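PDB 3MMH: methionine-R-sulfoxide reductase from Neisseria meningitidis, which reduces the R-diastereomer of free methionine sulfoxide, its substrate, to methionine. Local coordinates for the interface of chains A and B. Numbering follows the deposited sequence. Chains: chain A/B, Methionine-R-sulfoxide reductase.

Contact 1: the interface of chains A and B. Residues chain A 1; chain B 75, 107-109.
The side chain of A:Met1 passes alongside the backbone carbonyl oxygen of B:Ala108: CG lies 3.6 Å from B:Ala108 O, CE lies 3.7 Å from it, and SD is only slightly farther away. These are van der Waals contacts along one flank of the methionine. The chain is bent at chi2 (-54°), which lets CG, SD and CE curve past the same oxygen while SD turns towards a second partner. That partner is the disulfide joining B:Cys75 SG to B:Cys109 SG at 2.2 Å. A:Met1 SD meets B:Cys75 SG at 3.7 Å, lying roughly beyond the end of the CB-SG bond, so the thioether touches the B:Cys75 half of the disulfide. The terminal methyl goes on to B:Ile107, with A:Met1 CE 3.9 Å from CG2, the two side chains crossing at about a right angle. B:Ile107 and B:Cys109 also line the methionine sulfoxide pocket; by family, B:Cys109 is the catalytic cysteine and B:Cys75 its resolving partner. In this assembly chain A lays its N-terminus against the active-site edge of chain B. In the fold, A:Met1 starts the segment leading to helix 11-27, B:Cys75 sits in the loop before strand 77-79, and B:Ile107 to B:Cys109 belong to the loop before strand 115-123 of the GAF domain.

Contact 2: the interface of chains A and B. Residues chain A 66, 69, 72-74; chain B 37-38, 41.
B:Asn38, on helix 32-47, reaches across to A:Ala74 and pairs its carboxamide with both backbone polar groups of that residue. In one hydrogen bond A:Ala74 N donates to B:Asn38 OD1 at 3.0 Å, nearly straight at the hydrogen but with the donor tilted from the carbonyl plane of the amide. In the other, B:Asn38 ND2 donates to A:Ala74 O, also at 3.0 Å; this donor lies in the carbonyl plane of the alanine, and the acceptor lies close to the amide plane. The two bonds close a ring that fixes the rotation of the amide and lets it read the extended backbone as a neighbouring strand would. The site is a helix-to-loop patch of the two-fold interface of the deposited dimer, which may be the functional form.

Apolar packing holds the amide from both faces. A:Leu66 CD2 sits over one face, 3.7 Å from B:Asn38 CG, while A:Leu73 CB lies against the opposite face, offset towards the oxygen. Beside this, the outer edge of the A:Phe69 ring is set on helix 32-47: CE1 touches B:Ala37 CB at 3.5 Å and CZ touches B:Ala41 CB at 3.6 Å, methyls one turn apart. The CG of A:Phe69 stands between its backbone N and carbonyl carbon (chi1 71°), directing the ring edge into the helix. Ring and amide planes stand 78° apart, and the ring's CZ comes within 3.4 Å of B:Asn38 OD1.

Contact 3: the interface of chains A and B. Residues chain A 29-30, 34, 38; chain B 65, 76-77.
A:Glu29 puts its carboxylate between B:Thr76 and B:Arg77, and its OE1 oxygen accepts from both. The short hydrogen bond is from the hydroxyl: B:Thr76 OG1 donates at 2.6 Å to A:Glu29 OE1, on the anti lone pair, away from the other oxygen. The threonine hydroxyl stands between its own backbone N and carbonyl carbon (chi1 68°), facing the carboxylate.

The charged link is a side-on salt bridge. B:Arg77 NE reaches A:Glu29 OE1 at 2.9 Å and B:Arg77 NH2 reaches A:Glu29 OE2 at the same 2.9 Å, each using a syn lone pair. The guanidinium and carboxylate planes are 24° apart, so the pairing is slightly twisted, with both oxygens tilted from the guanidinium plane and both bonds noticeably bent. Three donors therefore hold the carboxylate's rotation, and the arginine and the hydroxyl would be expected to favour the ionised form of A:Glu29. A:Thr30 N, above one face of the carboxylate, adds a weak hydrogen bond to OE2.

Van der Waals contact is lighter. The glutamate, bent at chi2 (55°), runs antiparallel alongside the threonine side chain, with A:Glu29 CG 3.9 Å from B:Thr76 CB. The B:Thr76 methyl CG2 in turn packs against the amide nitrogen of A:Asn38, 3.4 Å from ND2. In the fold, A:Glu29 lies in the link between helices 11-27 and 32-47, facing the start of strand 77-79 of chain B.

Contact 1: the interface of chains A and B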
loop_
_atom_site.group_PDB
_atom_site.type_symbol
_atom_site.label_atom_id
_atom_site.label_comp_id
_atom_site.label_asym_id
_atom_site.label_seq_id
_atom_site.Cartn_x
_atom_site.Cartn_y
_atom_site.Cartn_z
ATOM N N MET A 1 16.930 -8.554 -8.867
ATOM C CA MET A 1 15.734 -7.764 -8.434
ATOM C C MET A 1 14.586 -8.228 -9.316
ATOM O O MET A 1 14.773 -8.397 -10.532
ATOM C CB MET A 1 15.902 -6.259 -8.710
ATOM C CG MET A 1 16.960 -5.474 -8.044
ATOM S SD MET A 1 17.022 -5.553 -6.265
ATOM C CE MET A 1 18.672 -4.844 -5.943
ATOM N N CYS B 75 11.501 -4.351 -3.512
ATOM C CA CYS B 75 12.118 -5.423 -2.744
ATOM C C CYS B 75 11.361 -5.638 -1.462
ATOM O O CYS B 75 11.001 -4.691 -0.786
ATOM C CB CYS B 75 13.552 -5.015 -2.321
ATOM S SG CYS B 75 14.680 -4.475 -3.605
ATOM N N ILE B 107 20.388 0.442 -2.477
ATOM C CA ILE B 107 19.733 -0.737 -3.094
ATOM C C ILE B 107 18.735 -0.192 -4.116
ATOM O O ILE B 107 17.753 0.551 -3.762
ATOM C CB ILE B 107 19.067 -1.592 -2.032
ATOM C CG1 ILE B 107 20.057 -2.151 -1.086
ATOM C CG2 ILE B 107 18.263 -2.690 -2.698
ATOM C CD1 ILE B 107 19.367 -2.709 0.151
ATOM N N ALA B 108 18.982 -0.562 -5.364
ATOM C CA ALA B 108 18.142 -0.101 -6.414
ATOM C C ALA B 108 17.019 -1.124 -6.720
ATOM O O ALA B 108 17.128 -1.915 -7.670
ATOM C CB ALA B 108 18.941 0.239 -7.679
ATOM N N CYS B 109 15.904 -1.086 -5.969
ATOM C CA CYS B 109 14.713 -1.954 -6.254
ATOM C C CYS B 109 14.096 -1.541 -7.563
ATOM O O CYS B 109 13.471 -2.387 -8.265
ATOM C CB CYS B 109 13.615 -1.936 -5.072
ATOM S SG CYS B 109 14.338 -2.319 -3.516
#

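Contact 2: the interface of chains A and B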
loop_
_atom_site.group_PDB
_atom_site.type_symbol
_atom_site.label_atom_id
_atom_site.label_comp_id
_atom_site.label_asym_id
_atom_site.label_seq_id
_atom_site.Cartn_x
_atom_site.Cartn_y
_atom_site.Cartn_z
ATOM N N LEU A 66 -8.876 -1.777 6.053
ATOM C CA LEU A 66 -8.035 -1.396 4.980
ATOM C C LEU A 66 -6.656 -1.965 5.127
ATOM O O LEU A 66 -6.050 -1.900 6.195
ATOM C CB LEU A 66 -7.960 0.141 4.915
ATOM C CG LEU A 66 -7.174 0.790 3.755
ATOM C CD1 LEU A 66 -7.786 0.401 2.427
ATOM C CD2 LEU A 66 -7.229 2.323 4.066
ATOM N N PHE A 69 -2.869 -0.807 -0.603
ATOM C CA PHE A 69 -3.584 -0.330 -1.768
ATOM C C PHE A 69 -2.781 0.758 -2.459
ATOM O O PHE A 69 -1.897 1.366 -1.843
ATOM C CB PHE A 69 -4.955 0.198 -1.405
ATOM C CG PHE A 69 -4.931 1.546 -0.621
ATOM C CD1 PHE A 69 -4.798 1.568 0.729
ATOM C CD2 PHE A 69 -5.030 2.709 -1.344
ATOM C CE1 PHE A 69 -4.805 2.785 1.398
ATOM C CE2 PHE A 69 -5.048 3.950 -0.651
ATOM C CZ PHE A 69 -4.946 3.950 0.698
ATOM N N PRO A 72 -5.960 7.072 -4.079
ATOM C CA PRO A 72 -6.207 8.040 -3.010
ATOM C C PRO A 72 -6.663 7.389 -1.701
ATOM O O PRO A 72 -7.174 6.271 -1.692
ATOM C CB PRO A 72 -7.255 8.974 -3.619
ATOM C CG PRO A 72 -7.965 8.091 -4.608
ATOM C CD PRO A 72 -6.877 7.251 -5.214
ATOM N N LEU A 73 -6.799 8.228 -0.681
ATOM C CA LEU A 73 -6.909 7.622 0.718
ATOM C C LEU A 73 -8.337 7.124 0.640
ATOM O O LEU A 73 -9.184 7.529 -0.159
ATOM C CB LEU A 73 -6.736 8.691 1.798
ATOM C CG LEU A 73 -7.776 9.812 1.788
ATOM C CD1 LEU A 73 -8.997 9.412 2.602
ATOM C CD2 LEU A 73 -7.181 11.112 2.304
ATOM N N ALA A 74 -8.589 6.190 1.539
ATOM C CA ALA A 74 -9.797 5.408 1.576
ATOM C C ALA A 74 -10.328 5.235 2.956
ATOM O O ALA A 74 -9.648 5.458 3.967
ATOM C CB ALA A 74 -9.570 3.969 0.945
ATOM N N ALA B 37 -0.987 2.653 5.243
ATOM C CA ALA B 37 -1.509 2.637 3.892
ATOM C C ALA B 37 -2.108 4.004 3.543
ATOM O O ALA B 37 -1.861 4.591 2.462
ATOM C CB ALA B 37 -2.477 1.502 3.687
ATOM N N ASN B 38 -2.946 4.563 4.410
ATOM C CA ASN B 38 -3.556 5.899 4.134
ATOM C C ASN B 38 -2.535 7.012 4.205
ATOM O O ASN B 38 -2.495 7.933 3.406
ATOM C CB ASN B 38 -4.712 6.218 5.081
ATOM C CG ASN B 38 -6.034 5.777 4.530
ATOM O OD1 ASN B 38 -6.198 5.679 3.344
ATOM N ND2 ASN B 38 -6.998 5.626 5.380
ATOM N N ALA B 41 -0.791 6.982 0.890
ATOM C CA ALA B 41 -1.722 7.537 -0.081
ATOM C C ALA B 41 -1.767 9.034 -0.051
ATOM O O ALA B 41 -1.774 9.706 -1.120
ATOM C CB ALA B 41 -3.129 6.982 0.134
#

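Contact 3: the interface of chains A and B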
loop_
_atom_site.group_PDB
_atom_site.type_symbol
_atom_site.label_atom_id
_atom_site.label_comp_id
_atom_site.label_asym_id
_atom_site.label_seq_id
_atom_site.Cartn_x
_atom_site.Cartn_y
_atom_site.Cartn_z
ATOM N N GLU A 29 8.183 -14.477 -1.206
ATOM C CA GLU A 29 8.027 -13.806 0.113
ATOM C C GLU A 29 6.903 -14.493 0.849
ATOM O O GLU A 29 5.950 -14.965 0.222
ATOM C CB GLU A 29 7.748 -12.338 -0.117
ATOM C CG GLU A 29 7.456 -11.499 1.115
ATOM C CD GLU A 29 8.551 -11.590 2.171
ATOM O OE1 GLU A 29 9.716 -11.210 1.886
ATOM O OE2 GLU A 29 8.263 -12.109 3.280
ATOM N N THR A 30 7.051 -14.618 2.150
ATOM C CA THR A 30 5.996 -15.210 2.966
ATOM C C THR A 30 5.122 -14.181 3.684
ATOM O O THR A 30 4.017 -14.508 4.106
ATOM C CB THR A 30 6.599 -16.187 4.024
ATOM O OG1 THR A 30 7.548 -15.481 4.788
ATOM C CG2 THR A 30 7.238 -17.345 3.303
ATOM N N ALA A 34 3.346 -7.735 2.826
ATOM C CA ALA A 34 4.287 -7.418 1.772
ATOM C C ALA A 34 3.765 -7.890 0.420
ATOM O O ALA A 34 3.843 -7.201 -0.599
ATOM C CB ALA A 34 5.685 -8.003 2.047
ATOM N N ASN A 38 2.857 -5.575 -2.824
ATOM C CA ASN A 38 3.455 -5.696 -4.156
ATOM C C ASN A 38 2.370 -6.087 -5.207
ATOM O O ASN A 38 2.478 -5.646 -6.357
ATOM C CB ASN A 38 4.621 -6.706 -4.206
ATOM C CG ASN A 38 5.956 -6.047 -3.932
ATOM O OD1 ASN A 38 5.994 -4.757 -4.121
ATOM N ND2 ASN A 38 6.910 -6.732 -3.451
ATOM N N VAL B 65 11.043 -5.322 6.425
ATOM C CA VAL B 65 10.081 -6.040 5.601
ATOM C C VAL B 65 9.078 -5.067 5.023
ATOM O O VAL B 65 8.515 -4.228 5.755
ATOM C CB VAL B 65 9.355 -7.120 6.434
ATOM C CG1 VAL B 65 8.354 -7.913 5.552
ATOM C CG2 VAL B 65 10.386 -8.092 7.045
ATOM N N THR B 76 11.193 -6.891 -1.025
ATOM C CA THR B 76 10.453 -7.199 0.188
ATOM C C THR B 76 11.249 -7.182 1.452
ATOM O O THR B 76 10.642 -7.006 2.487
ATOM C CB THR B 76 9.595 -8.463 0.060
ATOM O OG1 THR B 76 10.491 -9.570 -0.037
ATOM C CG2 THR B 76 8.644 -8.438 -1.098
ATOM N N ARG B 77 12.565 -7.347 1.360
ATOM C CA ARG B 77 13.415 -7.510 2.534
ATOM C C ARG B 77 14.736 -6.762 2.367
ATOM O O ARG B 77 15.436 -6.926 1.369
ATOM C CB ARG B 77 13.680 -8.992 2.802
ATOM C CG ARG B 77 12.624 -9.667 3.661
ATOM C CD ARG B 77 12.802 -11.177 3.670
ATOM N NE ARG B 77 11.567 -11.871 4.023
ATOM C CZ ARG B 77 11.179 -12.117 5.271
ATOM N NH1 ARG B 77 11.929 -11.724 6.290
ATOM N NH2 ARG B 77 10.039 -12.755 5.498
#

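Measured between the centres of their C-alpha atoms, contacts 1 and 3 are about 12 Å apart, contacts 2 and 3 about 19 Å, and contacts 1 and 2 about 24 Å. One stretch of chain runs through all of them: residues 72-74 serve contact 2, Cys75 contact 1, and Thr76 and Arg77 contact 3. Helix 32-47 is shared by contacts 2 and 3, with Asn38 in both, drawn from opposite chains. Twofold symmetry duplicates each contact, so the stretch is held in the same way in both chains. If the dimer is the functional form, the partner may steady the loop bearing the resolving cysteine.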